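PDB 2P17: pirin-like protein from Geobacillus kaustophilus, which is of unknown function but binds one iron ion per subunit and belongs to the pirin family, built from two cupin-related domains. Local coordinates for residues 8-13 against 210-215; 52-57 against 98-103; 190-195 against 235-240. All blocks are in the same frame, centred on the assembly; numbering follows the deposited sequence.

Interactions 1 and 3 are neighbours in the β-structure around the C-terminal cupin, their centres about 9 Å apart. Strand 189-196 lies between strands 212-216 and 235-242, so the two contacts share one run of β-structure, tied by L214 N to L192 O at 2.8 Å. Interaction 2 lies at the iron site of the N-terminal cupin, about 28 Å from interaction 1 and 25 Å from interaction 3, centre to centre, in a separate four-stranded sheet. Along the chain, 8-13 comes first, then both segments of interaction 2, then 190-195, 210-215 and 235-240. Strand 3-19, at the start of the chain, pairs with strand 212-216 and so joins the first residues to the second cupin.

Interaction 1 of 3, residues 8-13 against 210-215; sequences RRVKTV and AGQALF
Two hydrogen bonds hold the carbonyl oxygen of G211: the N-H of V13 points almost along the C=O axis (V13 N to G211 O 3.0 Å), and a water that also donates to V13 O supplies the second. G211 suits this place because, at its phi of 92°, any CB would be pressed against A210 O. From here strands 8-12 and 212-215 run antiparallel, K11 and A213 forming a hydrogen-bonded pair in which K11 N to A213 O and A213 N to K11 O are each 2.8 Å. On one face T12 and Q212 lie alongside each other; the Q212 amide uses an in-plane N-H, NE2 reaching T12 OG1 at 3.0 Å, while OE1 turns back to K209 N. V10 CG1 packs against that same amide.

The other face carries F215. The R9 chain, bent at chi3 (63°), lays its guanidinium flat over one face of the ring, CZ standing 4.1 Å from the ring centroid with the planes at 25°, a stacked cation-pi pair. K11 CB meets the ring's edge. F215 CB lies over one face of the R8 guanidinium, toward its rim, and that plane is steeply tilted to the ring. An alanine in place of F215 would remove the ring and would probably leave the R9 guanidinium less firmly positioned. E35 forms salt bridges with both arginines and Y36 OH bonds R9 NH2, so helix 33-36 anchors their charged ends, while the Y36 ring also meets F215. Strand 212-216 is paired on its two edges, by strand 3-19 and by strand 189-196.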
loop_
_atom_site.group_PDB
_atom_site.type_symbol
_atom_site.label_atom_id
_atom_site.label_comp_id
_atom_site.label_asym_id
_atom_site.label_seq_id
_atom_site.Cartn_x
_atom_site.Cartn_y
_atom_site.Cartn_z
ATOM N N ARG A 8 -12.292 -7.957 9.460
ATOM C CA ARG A 8 -13.727 -7.857 9.194
ATOM C C ARG A 8 -14.133 -8.454 7.849
ATOM O O ARG A 8 -15.317 -8.737 7.626
ATOM C CB ARG A 8 -14.211 -6.416 9.311
ATOM C CG ARG A 8 -13.586 -5.465 8.314
ATOM C CD ARG A 8 -14.152 -4.049 8.415
ATOM N NE ARG A 8 -13.527 -3.216 7.399
ATOM C CZ ARG A 8 -13.966 -3.100 6.150
ATOM N NH1 ARG A 8 -15.076 -3.727 5.779
ATOM N NH2 ARG A 8 -13.308 -2.348 5.278
ATOM N N ARG A 9 -13.161 -8.655 6.961
ATOM C CA ARG A 9 -13.437 -9.221 5.647
ATOM C C ARG A 9 -12.164 -9.737 5.004
ATOM O O ARG A 9 -11.098 -9.137 5.167
ATOM C CB ARG A 9 -14.083 -8.165 4.746
ATOM C CG ARG A 9 -14.451 -8.667 3.363
ATOM C CD ARG A 9 -15.486 -7.786 2.689
ATOM N NE ARG A 9 -15.003 -6.427 2.452
ATOM C CZ ARG A 9 -14.240 -6.057 1.427
ATOM N NH1 ARG A 9 -13.818 -6.937 0.521
ATOM N NH2 ARG A 9 -13.885 -4.785 1.305
ATOM N N VAL A 10 -12.268 -10.849 4.277
ATOM C CA VAL A 10 -11.132 -11.429 3.566
ATOM C C VAL A 10 -11.435 -11.491 2.069
ATOM O O VAL A 10 -12.311 -12.254 1.642
ATOM C CB VAL A 10 -10.796 -12.859 4.065
ATOM C CG1 VAL A 10 -9.613 -13.444 3.286
ATOM C CG2 VAL A 10 -10.547 -12.870 5.573
ATOM N N LYS A 11 -10.721 -10.692 1.277
ATOM C CA LYS A 11 -10.920 -10.657 -0.177
ATOM C C LYS A 11 -9.844 -11.455 -0.905
ATOM O O LYS A 11 -8.654 -11.270 -0.646
ATOM C CB LYS A 11 -10.918 -9.196 -0.672
ATOM C CG LYS A 11 -10.721 -9.010 -2.175
ATOM C CD LYS A 11 -11.976 -9.312 -2.967
ATOM C CE LYS A 11 -11.772 -8.990 -4.446
ATOM N NZ LYS A 11 -12.944 -9.420 -5.289
ATOM N N THR A 12 -10.259 -12.315 -1.838
ATOM C CA THR A 12 -9.328 -13.072 -2.649
ATOM C C THR A 12 -9.282 -12.409 -4.017
ATOM O O THR A 12 -10.307 -12.342 -4.703
ATOM C CB THR A 12 -9.770 -14.548 -2.772
ATOM O OG1 THR A 12 -9.868 -15.117 -1.461
ATOM C CG2 THR A 12 -8.752 -15.338 -3.581
ATOM N N VAL A 13 -8.107 -11.917 -4.409
ATOM C CA VAL A 13 -7.970 -11.207 -5.678
ATOM C C VAL A 13 -8.182 -12.174 -6.839
ATOM O O VAL A 13 -7.614 -13.268 -6.849
ATOM C CB VAL A 13 -6.594 -10.482 -5.767
ATOM C CG1 VAL A 13 -6.379 -9.842 -7.141
ATOM C CG2 VAL A 13 -6.512 -9.423 -4.680
ATOM N N ALA A 210 -1.331 -15.729 0.543
ATOM C CA ALA A 210 -0.933 -14.927 -0.599
ATOM C C ALA A 210 -2.078 -14.719 -1.582
ATOM O O ALA A 210 -2.814 -15.660 -1.932
ATOM C CB ALA A 210 0.273 -15.546 -1.308
ATOM N N GLY A 211 -2.225 -13.470 -2.007
ATOM C CA GLY A 211 -3.259 -13.087 -2.961
ATOM C C GLY A 211 -4.544 -12.632 -2.304
ATOM O O GLY A 211 -5.533 -12.374 -2.989
ATOM N N GLN A 212 -4.525 -12.517 -0.978
ATOM C CA GLN A 212 -5.693 -12.037 -0.234
ATOM C C GLN A 212 -5.443 -10.696 0.420
ATOM O O GLN A 212 -4.326 -10.414 0.887
ATOM C CB GLN A 212 -6.121 -13.048 0.830
ATOM C CG GLN A 212 -6.453 -14.417 0.241
ATOM C CD GLN A 212 -7.101 -15.316 1.254
ATOM O OE1 GLN A 212 -6.560 -15.532 2.342
ATOM N NE2 GLN A 212 -8.271 -15.852 0.908
ATOM N N ALA A 213 -6.500 -9.886 0.443
ATOM C CA ALA A 213 -6.537 -8.652 1.230
ATOM C C ALA A 213 -7.414 -8.862 2.450
ATOM O O ALA A 213 -8.537 -9.371 2.333
ATOM C CB ALA A 213 -7.058 -7.498 0.395
ATOM N N LEU A 214 -6.899 -8.475 3.617
ATOM C CA LEU A 214 -7.605 -8.645 4.895
ATOM C C LEU A 214 -7.883 -7.271 5.455
ATOM O O LEU A 214 -6.953 -6.506 5.670
ATOM C CB LEU A 214 -6.772 -9.483 5.871
ATOM C CG LEU A 214 -6.817 -11.004 5.682
ATOM C CD1 LEU A 214 -6.125 -11.445 4.396
ATOM C CD2 LEU A 214 -6.145 -11.674 6.866
ATOM N N PHE A 215 -9.166 -6.957 5.646
ATOM C CA PHE A 215 -9.583 -5.615 6.053
ATOM C C PHE A 215 -9.794 -5.557 7.547
ATOM O O PHE A 215 -10.289 -6.520 8.139
ATOM C CB PHE A 215 -10.863 -5.220 5.321
ATOM C CG PHE A 215 -10.671 -5.091 3.848
ATOM C CD1 PHE A 215 -10.355 -3.858 3.276
ATOM C CD2 PHE A 215 -10.736 -6.216 3.024
ATOM C CE1 PHE A 215 -10.138 -3.746 1.906
ATOM C CE2 PHE A 215 -10.519 -6.115 1.662
ATOM C CZ PHE A 215 -10.229 -4.883 1.098
HETATM O O HOH W 1 -5.727 -14.371 -5.246
#

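Interaction 2 of 3, residues 52-57 against 98-103; sequences FDVHPH and VHKEDP. With FE (Fe (III) ion), chain B.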
loop_
_atom_site.group_PDB
_atom_site.type_symbol
_atom_site.label_atom_id
_atom_site.label_comp_id
_atom_site.label_asym_id
_atom_site.label_seq_id
_atom_site.Cartn_x
_atom_site.Cartn_y
_atom_site.Cartn_z
ATOM N N PHE A 52 0.950 1.016 -20.850
ATOM C CA PHE A 52 0.254 2.243 -20.488
ATOM C C PHE A 52 0.668 3.439 -21.330
ATOM O O PHE A 52 1.780 3.503 -21.851
ATOM C CB PHE A 52 0.453 2.550 -19.005
ATOM C CG PHE A 52 -0.143 1.522 -18.098
ATOM C CD1 PHE A 52 -1.524 1.350 -18.034
ATOM C CD2 PHE A 52 0.668 0.721 -17.305
ATOM C CE1 PHE A 52 -2.084 0.386 -17.200
ATOM C CE2 PHE A 52 0.120 -0.235 -16.475
ATOM C CZ PHE A 52 -1.254 -0.403 -16.414
ATOM N N ASP A 53 -0.261 4.377 -21.459
ATOM C CA ASP A 53 -0.004 5.657 -22.092
ATOM C C ASP A 53 0.118 6.722 -21.011
ATOM O O ASP A 53 -0.177 6.476 -19.841
ATOM C CB ASP A 53 -1.144 6.004 -23.048
ATOM C CG ASP A 53 -1.223 5.050 -24.232
ATOM O OD1 ASP A 53 -0.162 4.669 -24.774
ATOM O OD2 ASP A 53 -2.350 4.684 -24.618
ATOM N N VAL A 54 0.564 7.905 -21.411
ATOM C CA VAL A 54 0.664 9.028 -20.493
ATOM C C VAL A 54 -0.749 9.497 -20.151
ATOM O O VAL A 54 -1.598 9.647 -21.041
ATOM C CB VAL A 54 1.482 10.170 -21.132
ATOM C CG1 VAL A 54 1.394 11.432 -20.290
ATOM C CG2 VAL A 54 2.937 9.748 -21.321
ATOM N N HIS A 55 -1.010 9.706 -18.863
ATOM C CA HIS A 55 -2.348 10.088 -18.403
ATOM C C HIS A 55 -2.257 11.122 -17.290
ATOM O O HIS A 55 -1.367 11.050 -16.454
ATOM C CB HIS A 55 -3.130 8.881 -17.862
ATOM C CG HIS A 55 -3.494 7.864 -18.898
ATOM N ND1 HIS A 55 -4.242 8.171 -20.016
ATOM C CD2 HIS A 55 -3.243 6.534 -18.967
ATOM C CE1 HIS A 55 -4.416 7.078 -20.740
ATOM N NE2 HIS A 55 -3.827 6.070 -20.122
ATOM N N PRO A 56 -3.179 12.093 -17.276
ATOM C CA PRO A 56 -3.275 13.029 -16.162
ATOM C C PRO A 56 -3.939 12.435 -14.913
ATOM O O PRO A 56 -4.764 11.519 -15.009
ATOM C CB PRO A 56 -4.135 14.158 -16.738
ATOM C CG PRO A 56 -4.985 13.481 -17.757
ATOM C CD PRO A 56 -4.136 12.418 -18.357
ATOM N N HIS A 57 -3.544 12.958 -13.758
ATOM C CA HIS A 57 -4.278 12.779 -12.510
ATOM C C HIS A 57 -4.332 14.116 -11.775
ATOM O O HIS A 57 -3.454 14.956 -11.930
ATOM C CB HIS A 57 -3.603 11.744 -11.599
ATOM C CG HIS A 57 -3.729 10.330 -12.074
ATOM N ND1 HIS A 57 -4.941 9.678 -12.175
ATOM C CD2 HIS A 57 -2.787 9.434 -12.448
ATOM C CE1 HIS A 57 -4.737 8.446 -12.608
ATOM N NE2 HIS A 57 -3.441 8.274 -12.788
ATOM N N VAL A 98 0.856 14.754 -15.239
ATOM C CA VAL A 98 0.729 13.531 -16.037
ATOM C C VAL A 98 1.823 12.565 -15.644
ATOM O O VAL A 98 2.894 12.972 -15.186
ATOM C CB VAL A 98 0.738 13.745 -17.589
ATOM C CG1 VAL A 98 -0.473 14.574 -18.038
ATOM C CG2 VAL A 98 2.030 14.365 -18.064
ATOM N N HIS A 99 1.547 11.280 -15.822
ATOM C CA HIS A 99 2.540 10.263 -15.521
ATOM C C HIS A 99 2.438 9.079 -16.470
ATOM O O HIS A 99 1.432 8.903 -17.164
ATOM C CB HIS A 99 2.376 9.791 -14.067
ATOM C CG HIS A 99 1.338 8.730 -13.890
ATOM N ND1 HIS A 99 1.641 7.454 -13.462
ATOM C CD2 HIS A 99 0.003 8.750 -14.106
ATOM C CE1 HIS A 99 0.532 6.738 -13.407
ATOM N NE2 HIS A 99 -0.477 7.499 -13.796
ATOM N N LYS A 100 3.480 8.254 -16.478
ATOM C CA LYS A 100 3.442 6.959 -17.160
ATOM C C LYS A 100 4.390 6.017 -16.439
ATOM O O LYS A 100 5.511 6.399 -16.102
ATOM C CB LYS A 100 3.862 7.084 -18.625
ATOM C CG LYS A 100 3.908 5.759 -19.366
ATOM C CD LYS A 100 4.173 5.963 -20.850
ATOM C CE LYS A 100 4.712 4.676 -21.465
ATOM N NZ LYS A 100 4.365 4.536 -22.905
ATOM N N GLU A 101 3.927 4.793 -16.202
ATOM C CA GLU A 101 4.750 3.749 -15.595
ATOM C C GLU A 101 5.004 2.718 -16.680
ATOM O O GLU A 101 4.052 2.155 -17.229
ATOM C CB GLU A 101 4.044 3.114 -14.383
ATOM C CG GLU A 101 3.420 4.130 -13.412
ATOM C CD GLU A 101 4.424 5.122 -12.839
ATOM O OE1 GLU A 101 5.612 4.774 -12.708
ATOM O OE2 GLU A 101 4.005 6.245 -12.494
ATOM N N ASP A 102 6.275 2.505 -17.013
ATOM C CA ASP A 102 6.628 1.648 -18.142
ATOM C C ASP A 102 7.763 0.697 -17.747
ATOM O O ASP A 102 8.806 1.148 -17.292
ATOM C CB ASP A 102 7.055 2.518 -19.332
ATOM C CG ASP A 102 6.817 1.838 -20.677
ATOM O OD1 ASP A 102 5.994 0.903 -20.751
ATOM O OD2 ASP A 102 7.440 2.265 -21.677
ATOM N N PRO A 103 7.559 -0.627 -17.892
ATOM C CA PRO A 103 8.691 -1.516 -17.614
ATOM C C PRO A 103 9.901 -1.251 -18.505
ATOM O O PRO A 103 9.759 -0.841 -19.666
ATOM C CB PRO A 103 8.120 -2.913 -17.893
ATOM C CG PRO A 103 6.631 -2.736 -17.672
ATOM C CD PRO A 103 6.349 -1.385 -18.253
HETATM FE FE FE B . -2.207 6.673 -13.664
HETATM O O HOH W 2 3.503 0.777 -19.635
#
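H99 leaves its strand with CG in the crowded position between backbone N and carbonyl carbon (chi1 84°), and this carries the imidazole from CB toward the metal. Along one side of the ring, CD2 comes within 3.3 Å of H57 CD2; at the tip, NE2 binds the Fe(III) ion at 1.9 Å. On the other side, ND1 donates in the ring plane to the anti lone pair of E101 OE2, 2.8 Å away. With its proton on ND1, the ring offers a lone pair at NE2 to the iron, and the carboxylate would be expected to strengthen that donation. Bonded to H99 and not to the iron, E101 is a second-shell residue in this structure, itself held by H73 and Q89.

H57 brings its own NE2 to the iron at 2.2 Å, the two imidazoles meeting rim to rim with planes at 38°. The backbone pairing sets the two strands side by side: H55 and H99 form an antiparallel hydrogen-bonded pair, H55 N to H99 O at 3.1 Å and H99 N to H55 O at 3.0 Å. V54 CG1 packs on V98 CB. The extended K100 chain crosses V54, and its NZ bonds F52 O at 3.0 Å, tying down the loop that leads into strand 55-57.

H55 and E101 are also predicted iron ligands, yet H55 NE2 lies 6.7 Å from the ion here and E101 contacts H99 instead. Metal-binding histidines gathered from adjacent strands, with a nearby glutamate, are characteristic of the cupin iron site of pirins.

Interaction 3 of 3, residues 190-195 against 235-240; sequences GFLYIL and LRLLLY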
loop_
_atom_site.group_PDB
_atom_site.type_symbol
_atom_site.label_atom_id
_atom_site.label_comp_id
_atom_site.label_asym_id
_atom_site.label_seq_id
_atom_site.Cartn_x
_atom_site.Cartn_y
_atom_site.Cartn_z
ATOM N N GLY A 190 -7.881 0.654 7.510
ATOM C CA GLY A 190 -6.858 -0.043 6.752
ATOM C C GLY A 190 -7.097 -1.500 6.460
ATOM O O GLY A 190 -8.172 -2.057 6.721
ATOM N N PHE A 191 -6.061 -2.113 5.911
ATOM C CA PHE A 191 -6.124 -3.476 5.446
ATOM C C PHE A 191 -4.693 -3.922 5.196
ATOM O O PHE A 191 -3.760 -3.108 5.215
ATOM C CB PHE A 191 -6.945 -3.556 4.138
ATOM C CG PHE A 191 -6.324 -2.809 2.991
ATOM C CD1 PHE A 191 -5.440 -3.463 2.143
ATOM C CD2 PHE A 191 -6.553 -1.453 2.810
ATOM C CE1 PHE A 191 -4.812 -2.781 1.109
ATOM C CE2 PHE A 191 -5.931 -0.752 1.782
ATOM C CZ PHE A 191 -5.067 -1.413 0.924
ATOM N N LEU A 192 -4.516 -5.202 4.932
ATOM C CA LEU A 192 -3.214 -5.682 4.464
ATOM C C LEU A 192 -3.391 -6.573 3.249
ATOM O O LEU A 192 -4.473 -7.116 3.033
ATOM C CB LEU A 192 -2.405 -6.375 5.591
ATOM C CG LEU A 192 -3.033 -7.588 6.281
ATOM C CD1 LEU A 192 -2.884 -8.870 5.455
ATOM C CD2 LEU A 192 -2.428 -7.778 7.669
ATOM N N TYR A 193 -2.341 -6.695 2.450
ATOM C CA TYR A 193 -2.367 -7.571 1.293
ATOM C C TYR A 193 -1.172 -8.500 1.372
ATOM O O TYR A 193 -0.046 -8.049 1.595
ATOM C CB TYR A 193 -2.344 -6.756 -0.014
ATOM C CG TYR A 193 -2.301 -7.640 -1.228
ATOM C CD1 TYR A 193 -3.433 -8.323 -1.643
ATOM C CD2 TYR A 193 -1.107 -7.827 -1.936
ATOM C CE1 TYR A 193 -3.393 -9.154 -2.752
ATOM C CE2 TYR A 193 -1.050 -8.674 -3.044
ATOM C CZ TYR A 193 -2.210 -9.320 -3.443
ATOM O OH TYR A 193 -2.189 -10.164 -4.539
ATOM N N ILE A 194 -1.409 -9.804 1.198
ATOM C CA ILE A 194 -0.366 -10.787 1.400
ATOM C C ILE A 194 0.311 -11.129 0.076
ATOM O O ILE A 194 -0.341 -11.575 -0.866
ATOM C CB ILE A 194 -0.909 -12.068 2.087
ATOM C CG1 ILE A 194 -1.551 -11.694 3.423
ATOM C CG2 ILE A 194 0.225 -13.053 2.320
ATOM C CD1 ILE A 194 -2.327 -12.825 4.081
ATOM N N LEU A 195 1.626 -10.917 0.033
ATOM C CA LEU A 195 2.421 -11.194 -1.159
ATOM C C LEU A 195 2.871 -12.652 -1.243
ATOM O O LEU A 195 2.942 -13.226 -2.342
ATOM C CB LEU A 195 3.662 -10.288 -1.185
ATOM C CG LEU A 195 3.378 -8.786 -1.250
ATOM C CD1 LEU A 195 4.634 -7.988 -0.911
ATOM C CD2 LEU A 195 2.835 -8.424 -2.611
ATOM N N LEU A 235 6.183 -15.454 5.579
ATOM C CA LEU A 235 5.134 -14.497 5.245
ATOM C C LEU A 235 5.706 -13.154 4.806
ATOM O O LEU A 235 6.577 -12.600 5.474
ATOM C CB LEU A 235 4.225 -14.304 6.468
ATOM C CG LEU A 235 3.041 -13.341 6.464
ATOM C CD1 LEU A 235 1.970 -13.797 5.492
ATOM C CD2 LEU A 235 2.453 -13.274 7.856
ATOM N N ARG A 236 5.205 -12.642 3.687
ATOM C CA ARG A 236 5.535 -11.294 3.252
ATOM C C ARG A 236 4.234 -10.567 2.936
ATOM O O ARG A 236 3.397 -11.097 2.220
ATOM C CB ARG A 236 6.457 -11.312 2.031
ATOM C CG ARG A 236 7.019 -9.945 1.671
ATOM C CD ARG A 236 8.153 -10.080 0.657
ATOM N NE ARG A 236 8.853 -8.813 0.460
ATOM C CZ ARG A 236 10.103 -8.704 0.013
ATOM N NH1 ARG A 236 10.824 -9.789 -0.279
ATOM N NH2 ARG A 236 10.641 -7.503 -0.135
ATOM N N LEU A 237 4.058 -9.365 3.483
ATOM C CA LEU A 237 2.804 -8.637 3.286
ATOM C C LEU A 237 3.025 -7.131 3.337
ATOM O O LEU A 237 4.026 -6.658 3.865
ATOM C CB LEU A 237 1.757 -9.070 4.323
ATOM C CG LEU A 237 2.041 -8.758 5.799
ATOM C CD1 LEU A 237 1.724 -7.311 6.184
ATOM C CD2 LEU A 237 1.248 -9.714 6.674
ATOM N N LEU A 238 2.072 -6.401 2.773
ATOM C CA LEU A 238 2.011 -4.947 2.889
ATOM C C LEU A 238 0.782 -4.560 3.688
ATOM O O LEU A 238 -0.310 -5.026 3.408
ATOM C CB LEU A 238 1.962 -4.301 1.501
ATOM C CG LEU A 238 3.222 -4.446 0.647
ATOM C CD1 LEU A 238 2.884 -4.111 -0.792
ATOM C CD2 LEU A 238 4.345 -3.577 1.171
ATOM N N LEU A 239 0.970 -3.705 4.687
ATOM C CA LEU A 239 -0.135 -3.173 5.480
ATOM C C LEU A 239 -0.287 -1.693 5.165
ATOM O O LEU A 239 0.695 -0.936 5.198
ATOM C CB LEU A 239 0.126 -3.375 6.981
ATOM C CG LEU A 239 -0.935 -2.950 8.002
ATOM C CD1 LEU A 239 -0.867 -3.814 9.250
ATOM C CD2 LEU A 239 -0.778 -1.470 8.381
ATOM N N TYR A 240 -1.525 -1.285 4.880
ATOM C CA TYR A 240 -1.845 0.100 4.552
ATOM C C TYR A 240 -2.932 0.563 5.499
ATOM O O TYR A 240 -3.957 -0.099 5.618
ATOM C CB TYR A 240 -2.431 0.202 3.155
ATOM C CG TYR A 240 -1.592 -0.272 1.993
ATOM C CD1 TYR A 240 -0.822 0.630 1.259
ATOM C CD2 TYR A 240 -1.624 -1.605 1.573
ATOM C CE1 TYR A 240 -0.096 0.207 0.125
ATOM C CE2 TYR A 240 -0.903 -2.029 0.449
ATOM C CZ TYR A 240 -0.141 -1.115 -0.262
ATOM O OH TYR A 240 0.556 -1.538 -1.375
#
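Two neighbouring antiparallel strands of the C-terminal cupin β-barrel, 189-196 and 235-242, meet in this almost wholly buried contact. Their backbones are joined by two hydrogen-bonded pairs. In F191 with Y240, both N-to-O distances are 2.9 Å; in Y193 with L238, Y193 N to L238 O is 2.8 Å, with L238 N returning the bond to Y193 O. Beyond them L195 N reaches R236 O along a more bent path, 140° at the hydrogen.

The pairing sorts the side chains onto two faces. L192, I194, L237 and L239 lie on one, all branched aliphatics suited to an apolar layer: I194 CG2 packs on L235 CD1 at 3.7 Å, and L192 CB sits beside L239 CB. F201, L214 and F216 from adjoining strands press on this face. The other carries F191, Y193, L238 and Y240, and here L112 and L114 of strand 109-117 close over the tyrosines and L238, so that this face joins the second cupin to a strand from the first half of the chain. L195 CD1 touches both R236 CG and L238 CG, while the R236 guanidinium extends onward to a salt bridge with E171.

The F191 and Y240 side chains run alongside one another. F191 adopts the crowded first torsion (chi1 64°), which tips its ring over Y240 CB in a CH-pi contact, 4.2 Å from CB to the ring centroid. The ring planes differ by 24°, but the rings are displaced so far that little of one lies above the other, and F191 CE1 touches Y240 CD2 at 3.4 Å. Next to them glycine is the fitting residue: a CB would clash with Y240 O, which G190 CA already approaches to 3.1 Å.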